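Local coordinates for protein transcriptional regulator (NtrC family) (Aquifex aeolicus, PDB 3DZD) that probably activates sigma54-dependent transcription as an NtrC-family response regulator, coupling a receiver domain to an AAA+ ATPase domain that binds nucleotide, at residues S151-I157 / D263-A269; Q239-L243 / N282-L287; S197-H202 / K214-L218; L43-V47 / A115-Y119; G133-I138 / E303-D307. All blocks are in the same frame, centred on the assembly; numbering follows the deposited sequence.

Contact 1 (S151-I157 / D263-A269); sequences SKAPVLI and DIRVISA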
# COMPACT_ATOMS: atom_id res chain seq x y z
N SER A 151 -19.24 4.90 13.13
CA SER A 151 -19.30 6.28 13.56
C SER A 151 -18.02 7.00 13.16
O SER A 151 -17.06 6.38 12.72
CB SER A 151 -19.48 6.35 15.07
OG SER A 151 -19.63 7.69 15.49
N LYS A 152 -18.01 8.32 13.31
CA LYS A 152 -16.77 9.06 13.12
C LYS A 152 -16.23 9.58 14.45
O LYS A 152 -15.16 10.19 14.50
CB LYS A 152 -16.94 10.21 12.13
CG LYS A 152 -15.62 10.63 11.50
CD LYS A 152 -15.58 12.12 11.19
CE LYS A 152 -14.28 12.50 10.50
NZ LYS A 152 -14.12 13.98 10.36
N ALA A 153 -16.97 9.34 15.52
CA ALA A 153 -16.54 9.73 16.87
C ALA A 153 -15.25 9.00 17.24
O ALA A 153 -15.06 7.84 16.89
CB ALA A 153 -17.64 9.43 17.88
N PRO A 154 -14.34 9.69 17.94
CA PRO A 154 -13.05 9.05 18.25
C PRO A 154 -13.18 7.94 19.29
O PRO A 154 -14.13 7.92 20.08
CB PRO A 154 -12.20 10.21 18.78
CG PRO A 154 -12.90 11.46 18.29
CD PRO A 154 -14.35 11.11 18.33
N VAL A 155 -12.23 7.02 19.28
CA VAL A 155 -12.24 5.90 20.20
C VAL A 155 -10.93 5.88 20.97
O VAL A 155 -9.87 6.01 20.38
CB VAL A 155 -12.40 4.56 19.45
CG1 VAL A 155 -12.40 3.40 20.42
CG2 VAL A 155 -13.67 4.56 18.63
N LEU A 156 -11.02 5.73 22.28
CA LEU A 156 -9.85 5.58 23.12
C LEU A 156 -9.77 4.12 23.58
O LEU A 156 -10.69 3.60 24.19
CB LEU A 156 -9.94 6.50 24.34
CG LEU A 156 -8.81 6.32 25.37
CD1 LEU A 156 -7.49 6.84 24.81
CD2 LEU A 156 -9.13 7.01 26.70
N ILE A 157 -8.66 3.47 23.26
CA ILE A 157 -8.43 2.09 23.66
C ILE A 157 -7.45 2.04 24.84
O ILE A 157 -6.29 2.39 24.68
CB ILE A 157 -7.86 1.26 22.50
CG1 ILE A 157 -8.75 1.41 21.26
CG2 ILE A 157 -7.71 -0.19 22.90
CD1 ILE A 157 -8.19 0.77 20.03
N ASP A 263 -10.00 15.01 6.96
CA ASP A 263 -11.17 14.27 7.35
C ASP A 263 -10.67 12.94 7.89
O ASP A 263 -10.44 12.00 7.13
CB ASP A 263 -12.10 14.08 6.15
CG ASP A 263 -13.19 13.06 6.41
OD1 ASP A 263 -13.93 13.19 7.40
OD2 ASP A 263 -13.31 12.12 5.58
N ILE A 264 -10.46 12.87 9.20
CA ILE A 264 -9.91 11.68 9.81
C ILE A 264 -10.79 11.16 10.92
O ILE A 264 -11.41 11.94 11.64
CB ILE A 264 -8.52 11.95 10.40
CG1 ILE A 264 -8.58 13.19 11.30
CG2 ILE A 264 -7.49 12.15 9.30
CD1 ILE A 264 -7.24 13.86 11.48
N ARG A 265 -10.86 9.85 11.04
CA ARG A 265 -11.42 9.21 12.22
C ARG A 265 -10.24 8.93 13.14
O ARG A 265 -9.29 8.25 12.76
CB ARG A 265 -12.14 7.93 11.84
CG ARG A 265 -13.22 7.52 12.81
CD ARG A 265 -12.66 6.72 13.98
NE ARG A 265 -13.73 6.38 14.91
CZ ARG A 265 -14.62 5.41 14.69
NH1 ARG A 265 -14.55 4.69 13.58
NH2 ARG A 265 -15.57 5.17 15.58
N VAL A 266 -10.31 9.46 14.35
CA VAL A 266 -9.20 9.36 15.29
C VAL A 266 -9.37 8.21 16.26
O VAL A 266 -10.37 8.13 16.98
CB VAL A 266 -9.05 10.65 16.10
CG1 VAL A 266 -7.92 10.51 17.10
CG2 VAL A 266 -8.81 11.82 15.16
N ILE A 267 -8.40 7.31 16.27
CA ILE A 267 -8.37 6.24 17.26
C ILE A 267 -7.10 6.39 18.09
O ILE A 267 -6.01 6.55 17.53
CB ILE A 267 -8.41 4.83 16.63
CG1 ILE A 267 -9.65 4.68 15.75
CG2 ILE A 267 -8.38 3.77 17.73
CD1 ILE A 267 -9.81 3.31 15.12
N SER A 268 -7.25 6.33 19.41
CA SER A 268 -6.14 6.53 20.31
C SER A 268 -5.99 5.35 21.23
O SER A 268 -6.95 4.61 21.46
CB SER A 268 -6.37 7.77 21.16
OG SER A 268 -6.49 8.90 20.33
N ALA A 269 -4.80 5.18 21.77
CA ALA A 269 -4.51 4.07 22.65
C ALA A 269 -3.62 4.55 23.78
O ALA A 269 -2.78 5.43 23.57
CB ALA A 269 -3.83 2.96 21.90
O HOH W 1 -9.13 8.83 20.07
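Two neighbouring parallel strands of the ATPase core, 155-158 and 265-270, run side by side here, their short axes 4.5 Å apart at closest approach and 19° from parallel. Three backbone hydrogen bonds hold the register: Val155 N to Val266 O (3.2 Å), Ser268 N to Val155 O (2.8 Å) and Ile157 N to Ser268 O (2.7 Å). Side chains alternate across the sheet. Val155, Ile157, Ile267 and Ala269 share one face; Ile157 and Ile267 are both m at chi1 and t at chi2, Ile157 CD1 lies 3.8 Å from Ile267 CG2, and helix 165-176 lies over them. On the other face Leu156 (chi1 t) brings CD1 to 3.9 Å from Ser268 CB. The m rotamer of Ser268 puts OG 2.7 Å from an ordered water, with which it hydrogen-bonds. Before the strand pairing, long side chains take over. Arg265 bends at chi2 (-85°), and its NE donates to Ala153 O at 2.8 Å, while NH2 makes a weak bond to the same oxygen (3.0 Å); NH2 also donates to Ile148 O, and NH1 to Ala149 O. Lys152 stretches out, chi3 and chi4 t although chi2 (-148°) lies between wells, and NZ forms a salt bridge with Asp263 OD1 at 3.1 Å, its hydrogen bond weak. Aliphatic packing thus yields to charge at the strand starts, where buried Arg265 gathers three carbonyl oxygens as the chain passes from helix 136-149 to the strand.

Contact 2 (Q239-L243 / N282-L287); sequences QAKLL and NFREDL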
# COMPACT_ATOMS: atom_id res chain seq x y z
N GLN A 239 -0.39 18.27 22.32
CA GLN A 239 -1.75 18.05 22.79
C GLN A 239 -2.63 19.23 22.44
O GLN A 239 -3.76 19.06 21.98
CB GLN A 239 -1.78 17.85 24.31
CG GLN A 239 -1.12 16.55 24.77
CD GLN A 239 -1.13 16.38 26.27
OE1 GLN A 239 -1.99 16.90 26.97
NE2 GLN A 239 -0.16 15.62 26.78
N ALA A 240 -2.12 20.43 22.66
CA ALA A 240 -2.88 21.64 22.42
C ALA A 240 -3.14 21.81 20.92
O ALA A 240 -4.26 22.09 20.50
CB ALA A 240 -2.15 22.84 22.97
N LYS A 241 -2.09 21.64 20.13
CA LYS A 241 -2.20 21.72 18.68
C LYS A 241 -3.17 20.68 18.11
O LYS A 241 -4.01 21.01 17.28
CB LYS A 241 -0.81 21.56 18.05
CG LYS A 241 0.13 22.72 18.34
CD LYS A 241 1.49 22.51 17.71
CE LYS A 241 1.37 22.28 16.21
NZ LYS A 241 0.59 23.37 15.55
N LEU A 242 -3.02 19.44 18.55
CA LEU A 242 -3.90 18.36 18.14
C LEU A 242 -5.35 18.71 18.46
O LEU A 242 -6.25 18.48 17.66
CB LEU A 242 -3.50 17.07 18.86
CG LEU A 242 -4.29 15.79 18.57
CD1 LEU A 242 -4.24 15.44 17.09
CD2 LEU A 242 -3.77 14.61 19.42
N LEU A 243 -5.56 19.29 19.64
CA LEU A 243 -6.89 19.70 20.06
C LEU A 243 -7.49 20.67 19.03
O LEU A 243 -8.62 20.49 18.57
CB LEU A 243 -6.84 20.36 21.43
CG LEU A 243 -8.19 20.89 21.91
CD1 LEU A 243 -9.18 19.74 22.11
CD2 LEU A 243 -8.03 21.69 23.18
N ASN A 282 -0.96 16.36 33.45
CA ASN A 282 -0.08 15.84 32.41
C ASN A 282 -0.80 15.56 31.10
O ASN A 282 -0.22 15.01 30.15
CB ASN A 282 0.63 14.58 32.89
CG ASN A 282 1.39 14.79 34.17
OD1 ASN A 282 1.77 15.91 34.50
ND2 ASN A 282 1.61 13.71 34.91
N PHE A 283 -2.08 15.93 31.04
CA PHE A 283 -2.88 15.70 29.85
C PHE A 283 -4.11 16.60 29.86
O PHE A 283 -4.83 16.67 30.86
CB PHE A 283 -3.30 14.23 29.76
CG PHE A 283 -3.71 13.81 28.38
CD1 PHE A 283 -2.77 13.34 27.48
CD2 PHE A 283 -5.03 13.91 27.98
CE1 PHE A 283 -3.14 12.96 26.20
CE2 PHE A 283 -5.41 13.53 26.70
CZ PHE A 283 -4.46 13.05 25.81
N ARG A 284 -4.35 17.28 28.75
CA ARG A 284 -5.47 18.21 28.64
C ARG A 284 -6.80 17.50 28.83
O ARG A 284 -7.04 16.43 28.29
CB ARG A 284 -5.47 18.91 27.28
CG ARG A 284 -4.14 19.54 26.89
CD ARG A 284 -4.31 20.29 25.59
NE ARG A 284 -5.43 21.23 25.68
CZ ARG A 284 -5.27 22.55 25.78
NH1 ARG A 284 -4.05 23.07 25.77
NH2 ARG A 284 -6.33 23.34 25.86
N GLU A 285 -7.67 18.14 29.60
CA GLU A 285 -8.95 17.57 29.95
C GLU A 285 -9.92 17.60 28.77
O GLU A 285 -10.67 16.65 28.53
CB GLU A 285 -9.54 18.33 31.14
CG GLU A 285 -10.81 17.75 31.72
CD GLU A 285 -11.43 18.66 32.77
OE1 GLU A 285 -10.81 19.69 33.11
OE2 GLU A 285 -12.52 18.33 33.27
N ASP A 286 -9.91 18.71 28.03
CA ASP A 286 -10.83 18.89 26.92
C ASP A 286 -10.47 17.94 25.77
O ASP A 286 -11.35 17.46 25.06
CB ASP A 286 -10.85 20.35 26.44
CG ASP A 286 -9.46 20.91 26.18
OD1 ASP A 286 -8.46 20.17 26.26
OD2 ASP A 286 -9.36 22.13 25.88
N LEU A 287 -9.18 17.68 25.62
CA LEU A 287 -8.69 16.79 24.58
C LEU A 287 -9.07 15.36 24.90
O LEU A 287 -9.37 14.57 24.01
CB LEU A 287 -7.17 16.91 24.47
CG LEU A 287 -6.47 15.82 23.66
CD1 LEU A 287 -6.80 15.98 22.19
CD2 LEU A 287 -4.97 15.85 23.87
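Gln239, on helix 236-248, points straight at the loop that leads into helix 285-291. Its OE1 accepts from Arg284 N at 3.0 Å, tying up the backbone amide at the N-cap position, and also sits over one face of the Phe283 ring. NE2 reaches Asn282 O only weakly (3.4 Å), its stronger partner being Leu234 O. One residue on, Ala240 CB lies 3.4 Å from Arg284 NH1. Lys241 turns away and makes a cation-pi contact with Phe200. Leu242 CD2 brushes Leu287 CD1 at 4.3 Å. Leu243 settles against the new helix: Leu243 CD1 is 3.9 Å from Leu287 CA, and Leu243 CD2 lies 3.6 Å from Arg284 NH2. That guanidinium is held within its own segment by a salt bridge from NH2 to Asp286 OD2 (3.3 Å). The arrangement belongs to the AAA+ core of sigma54 activators, joining the helix after the Walker B strand to the region that in relatives supplies arginine fingers.

Contact 3 (S197-H202 / K214-L218); sequences SELFGH and KKGKL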
# COMPACT_ATOMS: atom_id res chain seq x y z
N SER A 197 6.26 17.11 14.21
CA SER A 197 6.65 17.10 12.81
C SER A 197 6.04 15.91 12.07
O SER A 197 5.64 16.02 10.91
CB SER A 197 8.17 17.04 12.69
OG SER A 197 8.56 16.55 11.42
N GLU A 198 5.98 14.78 12.75
CA GLU A 198 5.38 13.58 12.19
C GLU A 198 3.91 13.81 11.86
O GLU A 198 3.39 13.30 10.88
CB GLU A 198 5.51 12.41 13.17
CG GLU A 198 6.89 11.82 13.22
CD GLU A 198 7.22 11.07 11.96
OE1 GLU A 198 6.61 10.00 11.74
OE2 GLU A 198 8.09 11.54 11.20
N LEU A 199 3.25 14.59 12.72
CA LEU A 199 1.83 14.84 12.58
C LEU A 199 1.54 15.90 11.52
O LEU A 199 0.69 15.71 10.65
CB LEU A 199 1.24 15.30 13.91
CG LEU A 199 0.73 14.26 14.91
CD1 LEU A 199 0.11 14.95 16.13
CD2 LEU A 199 -0.28 13.34 14.25
N PHE A 200 2.24 17.02 11.62
CA PHE A 200 1.93 18.21 10.82
C PHE A 200 2.73 18.31 9.53
O PHE A 200 2.39 19.09 8.65
CB PHE A 200 2.11 19.47 11.66
CG PHE A 200 1.13 19.58 12.79
CD1 PHE A 200 -0.12 20.15 12.59
CD2 PHE A 200 1.45 19.10 14.05
CE1 PHE A 200 -1.03 20.24 13.62
CE2 PHE A 200 0.54 19.19 15.09
CZ PHE A 200 -0.70 19.76 14.87
N GLY A 201 3.78 17.52 9.42
CA GLY A 201 4.64 17.61 8.25
C GLY A 201 5.35 18.94 8.22
O GLY A 201 5.04 19.85 8.99
N HIS A 202 6.32 19.06 7.32
CA HIS A 202 7.09 20.29 7.19
C HIS A 202 7.21 20.68 5.73
O HIS A 202 7.03 19.85 4.84
CB HIS A 202 8.47 20.14 7.82
CG HIS A 202 9.19 18.89 7.40
ND1 HIS A 202 10.06 18.86 6.33
CD2 HIS A 202 9.17 17.63 7.91
CE1 HIS A 202 10.54 17.63 6.20
NE2 HIS A 202 10.02 16.87 7.14
N LYS A 214 7.46 17.60 3.27
CA LYS A 214 7.01 16.27 3.69
C LYS A 214 5.62 16.35 4.31
O LYS A 214 5.34 17.22 5.13
CB LYS A 214 7.99 15.66 4.70
CG LYS A 214 7.68 14.21 5.06
CD LYS A 214 8.27 13.81 6.42
CE LYS A 214 7.60 14.56 7.58
NZ LYS A 214 8.19 14.20 8.90
N LYS A 215 4.74 15.44 3.90
CA LYS A 215 3.36 15.42 4.38
C LYS A 215 3.28 14.83 5.79
O LYS A 215 3.92 13.82 6.10
CB LYS A 215 2.48 14.60 3.44
CG LYS A 215 2.82 14.74 1.97
CD LYS A 215 1.93 13.88 1.09
CE LYS A 215 0.63 14.58 0.74
NZ LYS A 215 0.03 14.08 -0.54
N GLY A 216 2.48 15.46 6.65
CA GLY A 216 2.26 14.94 7.98
C GLY A 216 1.28 13.78 7.98
O GLY A 216 0.54 13.59 7.01
N LYS A 217 1.28 13.01 9.06
CA LYS A 217 0.36 11.90 9.23
C LYS A 217 -1.09 12.38 9.20
O LYS A 217 -1.98 11.68 8.70
CB LYS A 217 0.64 11.17 10.54
CG LYS A 217 2.08 10.76 10.75
CD LYS A 217 2.39 9.42 10.10
CE LYS A 217 3.52 8.70 10.84
NZ LYS A 217 3.77 7.34 10.29
N LEU A 218 -1.35 13.55 9.76
CA LEU A 218 -2.70 14.10 9.72
C LEU A 218 -3.23 14.04 8.29
O LEU A 218 -4.32 13.54 8.03
CB LEU A 218 -2.73 15.54 10.24
CG LEU A 218 -2.71 15.71 11.75
CD1 LEU A 218 -2.23 17.11 12.15
CD2 LEU A 218 -4.08 15.43 12.31
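Backbone hydrogen bonds form the frame of this contact. Two come from the start of helix 217-220 to the closing turn of helix 195-200: Lys217 N to Glu198 O (2.8 Å) and Leu218 N to Leu199 O (3.1 Å). Beyond Gly201, His202 and Lys214 face each other as an antiparallel hydrogen-bonded pair, with Lys214 N to His202 O at 2.8 Å and a weaker return bond from His202 N to Lys214 O at 3.0 Å. The two glycines make this crossing possible. Gly201 CA and Gly216 CA are only 3.6 Å apart, and a beta carbon on either would collide with the opposite backbone; Gly201 also has a positive phi as it leaves the helix. Charges gather on one flank, where Lys214 NZ forms a 3.5 Å salt bridge with Glu198 OE2 and a weak hydrogen bond to Ser197 OG, also 3.5 Å. Two CH-pi contacts add to the packing: Leu218 CD1 stands 3.9 Å from the centroid of the Phe200 ring, and Lys214 CB 3.7 Å from that of the His202 ring, both over the ring face. Leu199 CD2 approaches Leu218 CG at 4.2 Å. The short hairpin is the base of the loop carrying the GAFTGA sequence, the signature of sigma54 activators, which in relatives contacts sigma54.

Contact 4 (L43-V47 / A115-Y119); sequences LFFPV and AFEEY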
# COMPACT_ATOMS: atom_id res chain seq x y z
N LEU A 43 -7.91 -13.50 -25.00
CA LEU A 43 -6.76 -12.76 -24.54
C LEU A 43 -7.18 -11.55 -23.70
O LEU A 43 -8.23 -10.96 -23.93
CB LEU A 43 -5.90 -12.34 -25.74
CG LEU A 43 -4.94 -11.15 -25.63
CD1 LEU A 43 -3.82 -11.42 -24.64
CD2 LEU A 43 -4.38 -10.83 -27.01
N PHE A 44 -6.36 -11.20 -22.71
CA PHE A 44 -6.71 -10.09 -21.83
C PHE A 44 -6.20 -8.74 -22.33
O PHE A 44 -5.00 -8.54 -22.51
CB PHE A 44 -6.20 -10.34 -20.41
CG PHE A 44 -6.46 -9.18 -19.49
CD1 PHE A 44 -7.73 -8.94 -19.02
CD2 PHE A 44 -5.44 -8.33 -19.12
CE1 PHE A 44 -7.98 -7.88 -18.18
CE2 PHE A 44 -5.68 -7.26 -18.29
CZ PHE A 44 -6.96 -7.03 -17.82
N PHE A 45 -7.13 -7.82 -22.56
CA PHE A 45 -6.79 -6.44 -22.89
C PHE A 45 -7.05 -5.56 -21.67
O PHE A 45 -8.19 -5.46 -21.23
CB PHE A 45 -7.64 -5.92 -24.05
CG PHE A 45 -7.46 -6.70 -25.32
CD1 PHE A 45 -6.41 -6.42 -26.18
CD2 PHE A 45 -8.36 -7.70 -25.66
CE1 PHE A 45 -6.26 -7.13 -27.36
CE2 PHE A 45 -8.21 -8.41 -26.84
CZ PHE A 45 -7.16 -8.13 -27.69
N PRO A 46 -6.00 -4.94 -21.13
CA PRO A 46 -6.16 -4.00 -20.02
C PRO A 46 -7.14 -2.89 -20.38
O PRO A 46 -7.94 -2.46 -19.55
CB PRO A 46 -4.75 -3.40 -19.85
CG PRO A 46 -3.84 -4.41 -20.43
CD PRO A 46 -4.59 -5.09 -21.53
N VAL A 47 -7.07 -2.42 -21.63
CA VAL A 47 -7.92 -1.33 -22.07
C VAL A 47 -8.71 -1.71 -23.32
O VAL A 47 -8.16 -2.22 -24.29
CB VAL A 47 -7.10 -0.06 -22.37
CG1 VAL A 47 -7.97 1.01 -23.01
CG2 VAL A 47 -6.42 0.45 -21.10
N ALA A 115 -6.55 5.74 -18.99
CA ALA A 115 -7.11 4.39 -18.92
C ALA A 115 -6.10 3.39 -18.36
O ALA A 115 -6.44 2.55 -17.54
CB ALA A 115 -7.62 3.94 -20.28
N PHE A 116 -4.85 3.47 -18.81
CA PHE A 116 -3.85 2.55 -18.31
C PHE A 116 -3.49 2.81 -16.85
O PHE A 116 -3.25 1.88 -16.10
CB PHE A 116 -2.59 2.52 -19.19
CG PHE A 116 -2.68 1.56 -20.35
CD1 PHE A 116 -2.57 0.20 -20.15
CD2 PHE A 116 -2.89 2.03 -21.65
CE1 PHE A 116 -2.67 -0.69 -21.22
CE2 PHE A 116 -2.98 1.15 -22.72
CZ PHE A 116 -2.87 -0.21 -22.52
N GLU A 117 -3.45 4.07 -16.43
CA GLU A 117 -3.14 4.30 -15.03
C GLU A 117 -4.33 3.95 -14.14
O GLU A 117 -4.18 3.71 -12.95
CB GLU A 117 -2.59 5.71 -14.78
CG GLU A 117 -3.50 6.86 -15.15
CD GLU A 117 -2.79 8.21 -15.03
OE1 GLU A 117 -1.92 8.51 -15.88
OE2 GLU A 117 -3.11 8.96 -14.08
N GLU A 118 -5.53 3.90 -14.72
CA GLU A 118 -6.68 3.42 -13.98
C GLU A 118 -6.55 1.91 -13.82
O GLU A 118 -6.89 1.34 -12.79
CB GLU A 118 -7.97 3.77 -14.72
CG GLU A 118 -9.18 2.99 -14.25
CD GLU A 118 -9.75 3.55 -12.96
OE1 GLU A 118 -9.29 4.64 -12.54
OE2 GLU A 118 -10.66 2.91 -12.38
N TYR A 119 -6.07 1.27 -14.88
CA TYR A 119 -5.84 -0.16 -14.85
C TYR A 119 -4.75 -0.50 -13.84
O TYR A 119 -4.90 -1.41 -13.04
CB TYR A 119 -5.44 -0.66 -16.23
CG TYR A 119 -4.79 -2.01 -16.19
CD1 TYR A 119 -5.53 -3.15 -15.92
CD2 TYR A 119 -3.42 -2.15 -16.39
CE1 TYR A 119 -4.93 -4.39 -15.87
CE2 TYR A 119 -2.81 -3.38 -16.35
CZ TYR A 119 -3.57 -4.50 -16.08
OH TYR A 119 -2.95 -5.74 -16.03
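The last turn of helix 105-119 presents a row of side chains into which segment 43-47, the loop running into strand 47-51, fits without a single hydrogen bond across the interface. Pro46 is the main bump: its CB sits almost exactly above the Tyr119 ring, 3.8 Å from the centroid and 5° off the normal, and also lies 3.7 Å from Phe116 CE1, so the proline fills the notch between the two aromatic rings. Val47 is the next projection. Its CG2 rests over the Phe116 face, 3.7 Å from the centroid, while touching Ala115 CB at 3.8 Å, the small alanine providing the hollow. This is the receiver domain's alternating beta/alpha fold of the CheY type, in which the last helix lies against the parallel sheet where strand 47-51 begins. On the flank, Phe44 turns its ring edge to Tyr119, Phe44 CE2 to Tyr119 CE1 at 3.8 Å. Both of these aromatics also meet the second subunit: Phe44 packs on Gln258 of that chain and Tyr119 on its Asp222.

Contact 5 (G133-I138 / E303-D307); sequences GEHPKI and ERGKD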
# COMPACT_ATOMS: atom_id res chain seq x y z
N GLY A 133 -9.03 -15.03 20.47
CA GLY A 133 -9.52 -15.02 21.83
C GLY A 133 -10.98 -15.40 21.94
O GLY A 133 -11.82 -14.93 21.17
N GLU A 134 -11.28 -16.24 22.93
CA GLU A 134 -12.65 -16.68 23.18
C GLU A 134 -13.13 -16.36 24.60
O GLU A 134 -14.27 -16.65 24.94
CB GLU A 134 -12.81 -18.18 22.88
CG GLU A 134 -12.57 -18.56 21.41
CD GLU A 134 -13.53 -17.88 20.44
OE1 GLU A 134 -14.75 -17.83 20.73
OE2 GLU A 134 -13.07 -17.39 19.38
N HIS A 135 -12.28 -15.77 25.44
CA HIS A 135 -12.74 -15.34 26.76
C HIS A 135 -13.90 -14.37 26.62
O HIS A 135 -13.84 -13.46 25.80
CB HIS A 135 -11.63 -14.67 27.57
CG HIS A 135 -11.99 -14.47 29.02
ND1 HIS A 135 -12.79 -13.44 29.45
CD2 HIS A 135 -11.67 -15.19 30.12
CE1 HIS A 135 -12.95 -13.52 30.76
NE2 HIS A 135 -12.28 -14.58 31.19
N PRO A 136 -14.95 -14.56 27.43
CA PRO A 136 -16.14 -13.70 27.42
C PRO A 136 -15.81 -12.20 27.33
O PRO A 136 -16.53 -11.44 26.67
CB PRO A 136 -16.82 -14.03 28.75
CG PRO A 136 -16.42 -15.46 29.02
CD PRO A 136 -15.03 -15.61 28.47
N LYS A 137 -14.74 -11.77 27.99
CA LYS A 137 -14.36 -10.37 27.89
C LYS A 137 -13.90 -10.00 26.47
O LYS A 137 -14.24 -8.93 25.97
CB LYS A 137 -13.30 -10.02 28.94
CG LYS A 137 -13.89 -9.94 30.34
CD LYS A 137 -12.84 -10.00 31.45
CE LYS A 137 -13.42 -9.34 32.71
NZ LYS A 137 -12.86 -9.85 34.00
N ILE A 138 -13.17 -10.90 25.83
CA ILE A 138 -12.75 -10.66 24.46
C ILE A 138 -13.89 -10.76 23.46
O ILE A 138 -13.98 -9.97 22.54
CB ILE A 138 -11.63 -11.61 24.03
CG1 ILE A 138 -10.40 -11.40 24.91
CG2 ILE A 138 -11.32 -11.38 22.55
CD1 ILE A 138 -9.79 -10.01 24.81
N GLU A 303 -5.76 -12.10 32.41
CA GLU A 303 -7.18 -12.04 32.76
C GLU A 303 -8.04 -12.74 31.73
O GLU A 303 -9.26 -12.63 31.77
CB GLU A 303 -7.66 -10.59 32.92
CG GLU A 303 -7.22 -9.92 34.21
CD GLU A 303 -7.84 -8.53 34.39
OE1 GLU A 303 -9.01 -8.31 33.97
OE2 GLU A 303 -7.16 -7.65 34.96
N ARG A 304 -7.41 -13.46 30.80
CA ARG A 304 -8.13 -13.97 29.63
C ARG A 304 -8.29 -15.48 29.61
O ARG A 304 -8.57 -16.07 28.55
CB ARG A 304 -7.46 -13.50 28.35
CG ARG A 304 -7.39 -12.00 28.23
CD ARG A 304 -7.12 -11.61 26.81
NE ARG A 304 -6.65 -10.24 26.71
CZ ARG A 304 -6.08 -9.74 25.63
NH1 ARG A 304 -5.91 -10.52 24.56
NH2 ARG A 304 -5.68 -8.46 25.60
N GLY A 305 -8.14 -16.10 30.77
CA GLY A 305 -8.37 -17.51 30.90
C GLY A 305 -7.43 -18.30 30.01
O GLY A 305 -6.20 -18.15 30.10
N LYS A 306 -8.01 -19.11 29.14
CA LYS A 306 -7.25 -20.02 28.30
C LYS A 306 -6.92 -19.43 26.93
O LYS A 306 -6.43 -20.12 26.04
CB LYS A 306 -7.99 -21.35 28.20
CG LYS A 306 -7.74 -22.27 29.41
CD LYS A 306 -8.95 -23.11 29.78
CE LYS A 306 -8.88 -24.50 29.18
NZ LYS A 306 -7.74 -25.28 29.76
N ASP A 307 -7.19 -18.14 26.75
CA ASP A 307 -6.76 -17.47 25.53
C ASP A 307 -5.25 -17.63 25.39
O ASP A 307 -4.73 -17.61 24.29
CB ASP A 307 -7.12 -15.99 25.55
CG ASP A 307 -8.56 -15.73 25.12
OD1 ASP A 307 -9.27 -16.69 24.73
OD2 ASP A 307 -8.97 -14.55 25.17
O HOH W 2 -11.22 -11.88 33.73
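A single carboxylate oxygen does much of the work in joining 133-138 to 303-307. Asp307 OD1 accepts from two successive amides, Glu134 N at 2.7 Å and His135 N at 3.2 Å, both in the loop ahead of helix 136-149. Gly133 beside them has backbone angles suited to glycine, and a beta carbon there would strike Asp307 OD2; its carbonyl oxygen is taken by Lys142 NZ. The amide of Asp307 is itself satisfied by Arg304 O (3.1 Å), the bond that closes a type II' turn through Gly305. His135 caps its own helix, ND1 accepting from Lys137 N at 3.0 Å, and its ring lies against the turn, with CD2 3.4 Å from Arg304 C. An ordered water bridges the segments at the edge, accepting from Lys137 NZ at 2.6 Å and donating to Glu303 O at 2.9 Å; the Lys137 NZ and Glu303 OE1 charges, 4.1 Å apart, fall beyond salt-bridge range. Arg304 sends NH2 to Pro299 O and Thr163 O, while Ile138 CD1 covers one guanidinium face, 3.7 Å from Arg304 NE. The Arg304 side chain comes within about 4 Å of bound ADP. The contact thus brings together the N-terminal ends of two helices, 136-149 of the ATPase core and 307-322 of the lid, beside the nucleotide.

From the N terminus, contact 4 closes first, bringing the last receiver helix, 105-119, back to the loop before strand 47-51; it is in series with the other four. Contact 5 then opens just ahead of helix 136-149 and closes only at the lid, so contacts 1, 2 and 3 all nest within it. Contact 3 closes a short loop inside that of contact 1, and the two touch through Leu218 and Ile264. Contact 2 starts before contact 1 has closed and ends after it, so these cross; Lys241 also links contact 2 to Phe200 of contact 3. Central sheet, hairpin loop and flanking helices are thereby interlocked, while contacts 3 and 4 both reach the second subunit.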